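PDB 3M9Q: protein male-specific lethal-3 from Drosophila melanogaster, which recognises a trimethylated lysine on the histone H3 tail through this chromodomain, as part of the MSL acetyltransferase complex that raises male X-chromosome transcription. Local coordinates for residues 19-22 with 23-26; 84-87 with 88-92. The protein carries 1 engineered substitution. One frame throughout, in Å; residues are numbered along the deposited sequence.

Interaction 1 of 2, residues 19-22 with 23-26; sequences LFHK and GEIV
Two hydrogen bonds hold H21 and E24 together. The amide of H21 gives its N-H to the carboxylate, H21 N to E24 OE1 3.0 Å, and meets that oxygen nearly along its C-O axis. In return E24 N donates to H21 O at 3.0 Å, closing a type II beta turn over K22 and G23. The backbone angles of G23 would jam a CB against the carbonyl oxygen of K22, so this corner calls for glycine. The turn leads into strand 25-29, the first of the chromodomain sheet.

E24 reaches back because its CG stands anti to the backbone N (chi1 -167°) and the chain runs on extended. That path takes it across one face of the H21 imidazole: E24 CB lies 3.7 Å from the centroid of the H21 ring in a CH-pi contact, and the carboxylate stacks with its plane 13° from the ring's. E24 OE1 also sits at the edge of the F20 ring, 3.3 Å from F20 CB. Farther out, F20 CD1 packs against V26 CG1 at 3.5 Å, beside L81.

E24 OE2 makes a salt bridge with K83. The carboxylate thus divides its work, one oxygen fastening the turn and the other strand 81-83, and the nearby K83 would probably favour the charged form of the E24 carboxylate.

Interaction 2 of 2, residues 84-87 with 88-92; sequences DTEE and NRQLQ
R89 meets D84 side-on, offering two nitrogens to two oxygens: R89 NE to D84 OD1 and R89 NH2 to D84 OD2, each 2.9 Å. The carboxylate and guanidinium planes are 26° apart, and both nitrogens approach from well above the carboxylate plane. This salt bridge is therefore paired but not coplanar. R89 runs extended from CG to NE, with CG anti to its carbonyl carbon (chi1 -71°), which carries the chain back past T85 to D84. An alanine at D84 would remove both acceptors and would probably leave the R89 guanidinium without its carboxylate mate and free to turn.

E86 and Q90, one helical turn apart, are set differently. Their carboxylate and amide planes stand 77° apart; NE2 of Q90 gives a nearly straight bond to OE2 of E86, 2.9 Å, with the oxygen in the amide plane. Both chains bend at chi2, bringing the two ends together.

T85 is the N-cap. T85 OG1 accepts from N88 N at 3.1 Å, satisfying an amide of the first turn, while T85 O takes the amide N of R89 at 2.9 Å. The bonds from Q90 N to E86 O and from L91 N to E87 O continue the alpha-helical pattern.

The surface contact starts helix 86-100 directly after strand 81-83. N88 ND2 bonds back to K83 O, and the side chains of N88 and L91 rest on L82 of that strand. Toward strand 25-29, D84 touches I25, N88 and Q92 touch L27, and L91 touches Y29; Q92 NE2 also bonds to L39 O and T41 OG1, linking the helix with strand 39-51.

From the N terminus, interaction 1 closes first: residues 19-26, bent by the turn at 21-24, lead the chain into strand 25-29. The path then passes through strands 39-51, 57-65 and 74-76 and returns in 81-83, antiparallel to 25-29 at the edge of the sheet. Interaction 2 follows at once, starting helix 86-100. The contacts are in series, neither nesting nor crossing, with centres about 15 Å apart, yet they touch where I25 O lies 3.3 Å from D84 CB. K83 serves both, its side chain reaching the first and its carbonyl the second. Together they join the entry to the chromodomain sheet with its C-terminal helix.

Interaction 1 of 2, residues 19-22 with 23-26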
loop_
_atom_site.group_PDB
_atom_site.type_symbol
_atom_site.label_atom_id
_atom_site.label_comp_id
_atom_site.label_asym_id
_atom_site.label_seq_id
_atom_site.Cartn_x
_atom_site.Cartn_y
_atom_site.Cartn_z
ATOM N N LEU A 19 -2.297 10.666 -1.989
ATOM C CA LEU A 19 -2.516 10.002 -3.277
ATOM C C LEU A 19 -3.627 8.981 -3.266
ATOM O O LEU A 19 -4.078 8.547 -4.322
ATOM C CB LEU A 19 -1.230 9.338 -3.743
ATOM C CG LEU A 19 -0.059 10.287 -3.999
ATOM C CD1 LEU A 19 1.115 9.500 -4.551
ATOM C CD2 LEU A 19 -0.444 11.413 -4.943
ATOM N N PHE A 20 -4.050 8.601 -2.068
ATOM C CA PHE A 20 -5.111 7.601 -1.870
ATOM C C PHE A 20 -6.082 8.114 -0.827
ATOM O O PHE A 20 -5.727 8.975 -0.014
ATOM C CB PHE A 20 -4.510 6.251 -1.438
ATOM C CG PHE A 20 -3.443 5.741 -2.369
ATOM C CD1 PHE A 20 -3.775 4.998 -3.492
ATOM C CD2 PHE A 20 -2.110 6.016 -2.135
ATOM C CE1 PHE A 20 -2.787 4.548 -4.341
ATOM C CE2 PHE A 20 -1.133 5.583 -2.984
ATOM C CZ PHE A 20 -1.466 4.846 -4.086
ATOM N N HIS A 21 -7.293 7.583 -0.829
ATOM C CA HIS A 21 -8.342 8.066 0.069
ATOM C C HIS A 21 -8.968 6.954 0.887
ATOM O O HIS A 21 -8.944 5.785 0.505
ATOM C CB HIS A 21 -9.433 8.806 -0.721
ATOM C CG HIS A 21 -10.136 7.956 -1.734
ATOM N ND1 HIS A 21 -9.744 7.889 -3.056
ATOM C CD2 HIS A 21 -11.208 7.140 -1.618
ATOM C CE1 HIS A 21 -10.546 7.067 -3.708
ATOM N NE2 HIS A 21 -11.440 6.592 -2.860
ATOM N N LYS A 22 -9.524 7.332 2.027
ATOM C CA LYS A 22 -10.275 6.394 2.860
ATOM C C LYS A 22 -11.335 5.670 2.045
ATOM O O LYS A 22 -12.114 6.286 1.323
ATOM C CB LYS A 22 -10.924 7.108 4.056
ATOM C CG LYS A 22 -11.694 6.158 4.969
ATOM C CD LYS A 22 -12.132 6.803 6.281
ATOM C CE LYS A 22 -12.838 5.785 7.189
ATOM N NZ LYS A 22 -13.217 6.357 8.522
ATOM N N GLY A 23 -11.362 4.349 2.185
ATOM C CA GLY A 23 -12.325 3.498 1.498
ATOM C C GLY A 23 -11.824 2.927 0.191
ATOM O O GLY A 23 -12.406 1.995 -0.341
ATOM N N GLU A 24 -10.746 3.492 -0.332
ATOM C CA GLU A 24 -10.189 3.045 -1.620
ATOM C C GLU A 24 -9.598 1.648 -1.533
ATOM O O GLU A 24 -8.962 1.290 -0.540
ATOM C CB GLU A 24 -9.103 4.022 -2.079
ATOM C CG GLU A 24 -8.677 3.852 -3.516
ATOM C CD GLU A 24 -7.672 4.888 -3.966
ATOM O OE1 GLU A 24 -7.280 5.757 -3.165
ATOM O OE2 GLU A 24 -7.266 4.844 -5.144
ATOM N N ILE A 25 -9.809 0.872 -2.584
ATOM C CA ILE A 25 -9.115 -0.402 -2.751
ATOM C C ILE A 25 -7.793 -0.112 -3.440
ATOM O O ILE A 25 -7.754 0.553 -4.472
ATOM C CB ILE A 25 -9.923 -1.421 -3.584
ATOM C CG1 ILE A 25 -11.304 -1.669 -2.971
ATOM C CG2 ILE A 25 -9.146 -2.736 -3.700
ATOM C CD1 ILE A 25 -11.284 -2.109 -1.519
ATOM N N VAL A 26 -6.718 -0.593 -2.833
ATOM C CA VAL A 26 -5.355 -0.380 -3.325
ATOM C C VAL A 26 -4.590 -1.694 -3.275
ATOM O O VAL A 26 -4.995 -2.636 -2.598
ATOM C CB VAL A 26 -4.620 0.699 -2.490
ATOM C CG1 VAL A 26 -5.354 2.045 -2.573
ATOM C CG2 VAL A 26 -4.450 0.243 -1.028
#

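Interaction 2 of 2, residues 84-87 with 88-92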
loop_
_atom_site.group_PDB
_atom_site.type_symbol
_atom_site.label_atom_id
_atom_site.label_comp_id
_atom_site.label_asym_id
_atom_site.label_seq_id
_atom_site.Cartn_x
_atom_site.Cartn_y
_atom_site.Cartn_z
ATOM N N ASP A 84 -5.741 0.651 -8.092
ATOM C CA ASP A 84 -6.444 -0.595 -8.459
ATOM C C ASP A 84 -6.891 -0.604 -9.918
ATOM O O ASP A 84 -8.047 -0.859 -10.236
ATOM C CB ASP A 84 -7.647 -0.773 -7.540
ATOM C CG ASP A 84 -8.253 -2.158 -7.614
ATOM O OD1 ASP A 84 -7.544 -3.102 -8.031
ATOM O OD2 ASP A 84 -9.442 -2.279 -7.248
ATOM N N THR A 85 -5.956 -0.302 -10.801
ATOM C CA THR A 85 -6.181 -0.314 -12.253
ATOM C C THR A 85 -6.073 -1.724 -12.814
ATOM O O THR A 85 -5.489 -2.610 -12.205
ATOM C CB THR A 85 -5.132 0.538 -12.968
ATOM O OG1 THR A 85 -3.847 -0.037 -12.704
ATOM C CG2 THR A 85 -5.174 1.999 -12.501
ATOM N N GLU A 86 -6.622 -1.929 -14.000
ATOM C CA GLU A 86 -6.525 -3.225 -14.666
ATOM C C GLU A 86 -5.066 -3.639 -14.824
ATOM O O GLU A 86 -4.702 -4.800 -14.620
ATOM C CB GLU A 86 -7.238 -3.200 -16.028
ATOM C CG GLU A 86 -6.895 -4.369 -16.965
ATOM C CD GLU A 86 -7.362 -5.744 -16.501
ATOM O OE1 GLU A 86 -7.993 -5.862 -15.434
ATOM O OE2 GLU A 86 -7.077 -6.716 -17.239
ATOM N N GLU A 87 -4.228 -2.673 -15.161
ATOM C CA GLU A 87 -2.819 -2.964 -15.415
ATOM C C GLU A 87 -2.138 -3.455 -14.134
ATOM O O GLU A 87 -1.354 -4.406 -14.152
ATOM C CB GLU A 87 -2.103 -1.742 -16.003
ATOM C CG GLU A 87 -2.556 -1.406 -17.439
ATOM C CD GLU A 87 -4.054 -1.087 -17.552
ATOM O OE1 GLU A 87 -4.564 -0.257 -16.762
ATOM O OE2 GLU A 87 -4.722 -1.672 -18.445
ATOM N N ASN A 88 -2.467 -2.834 -13.011
ATOM C CA ASN A 88 -1.872 -3.250 -11.736
ATOM C C ASN A 88 -2.469 -4.556 -11.222
ATOM O O ASN A 88 -1.784 -5.351 -10.585
ATOM C CB ASN A 88 -1.938 -2.140 -10.694
ATOM C CG ASN A 88 -0.975 -1.013 -11.008
ATOM O OD1 ASN A 88 0.067 -1.234 -11.631
ATOM N ND2 ASN A 88 -1.313 0.191 -10.585
ATOM N N ARG A 89 -3.728 -4.813 -11.551
ATOM C CA ARG A 89 -4.333 -6.114 -11.258
ATOM C C ARG A 89 -3.620 -7.232 -12.003
ATOM O O ARG A 89 -3.399 -8.329 -11.476
ATOM C CB ARG A 89 -5.823 -6.125 -11.607
ATOM C CG ARG A 89 -6.674 -5.296 -10.669
ATOM C CD ARG A 89 -8.141 -5.406 -11.001
ATOM N NE ARG A 89 -8.918 -4.407 -10.281
ATOM C CZ ARG A 89 -10.239 -4.407 -10.170
ATOM N NH1 ARG A 89 -10.971 -5.359 -10.726
ATOM N NH2 ARG A 89 -10.828 -3.453 -9.493
ATOM N N GLN A 90 -3.269 -6.955 -13.249
ATOM C CA GLN A 90 -2.528 -7.925 -14.057
ATOM C C GLN A 90 -1.128 -8.123 -13.490
ATOM O O GLN A 90 -0.636 -9.240 -13.411
ATOM C CB GLN A 90 -2.465 -7.515 -15.533
ATOM C CG GLN A 90 -3.814 -7.624 -16.251
ATOM C CD GLN A 90 -4.301 -9.052 -16.432
ATOM O OE1 GLN A 90 -3.558 -10.019 -16.231
ATOM N NE2 GLN A 90 -5.561 -9.192 -16.809
ATOM N N LEU A 91 -0.488 -7.040 -13.071
ATOM C CA LEU A 91 0.841 -7.132 -12.446
ATOM C C LEU A 91 0.771 -8.026 -11.215
ATOM O O LEU A 91 1.612 -8.901 -11.008
ATOM C CB LEU A 91 1.373 -5.746 -12.076
ATOM C CG LEU A 91 2.695 -5.714 -11.307
ATOM C CD1 LEU A 91 3.819 -6.336 -12.131
ATOM C CD2 LEU A 91 3.044 -4.289 -10.916
ATOM N N GLN A 92 -0.261 -7.820 -10.409
ATOM C CA GLN A 92 -0.446 -8.634 -9.206
ATOM C C GLN A 92 -0.525 -10.126 -9.566
ATOM O O GLN A 92 0.093 -10.971 -8.922
ATOM C CB GLN A 92 -1.699 -8.167 -8.468
ATOM C CG GLN A 92 -2.074 -8.998 -7.256
ATOM C CD GLN A 92 -3.340 -8.482 -6.621
ATOM O OE1 GLN A 92 -4.235 -8.004 -7.329
ATOM N NE2 GLN A 92 -3.414 -8.524 -5.292
#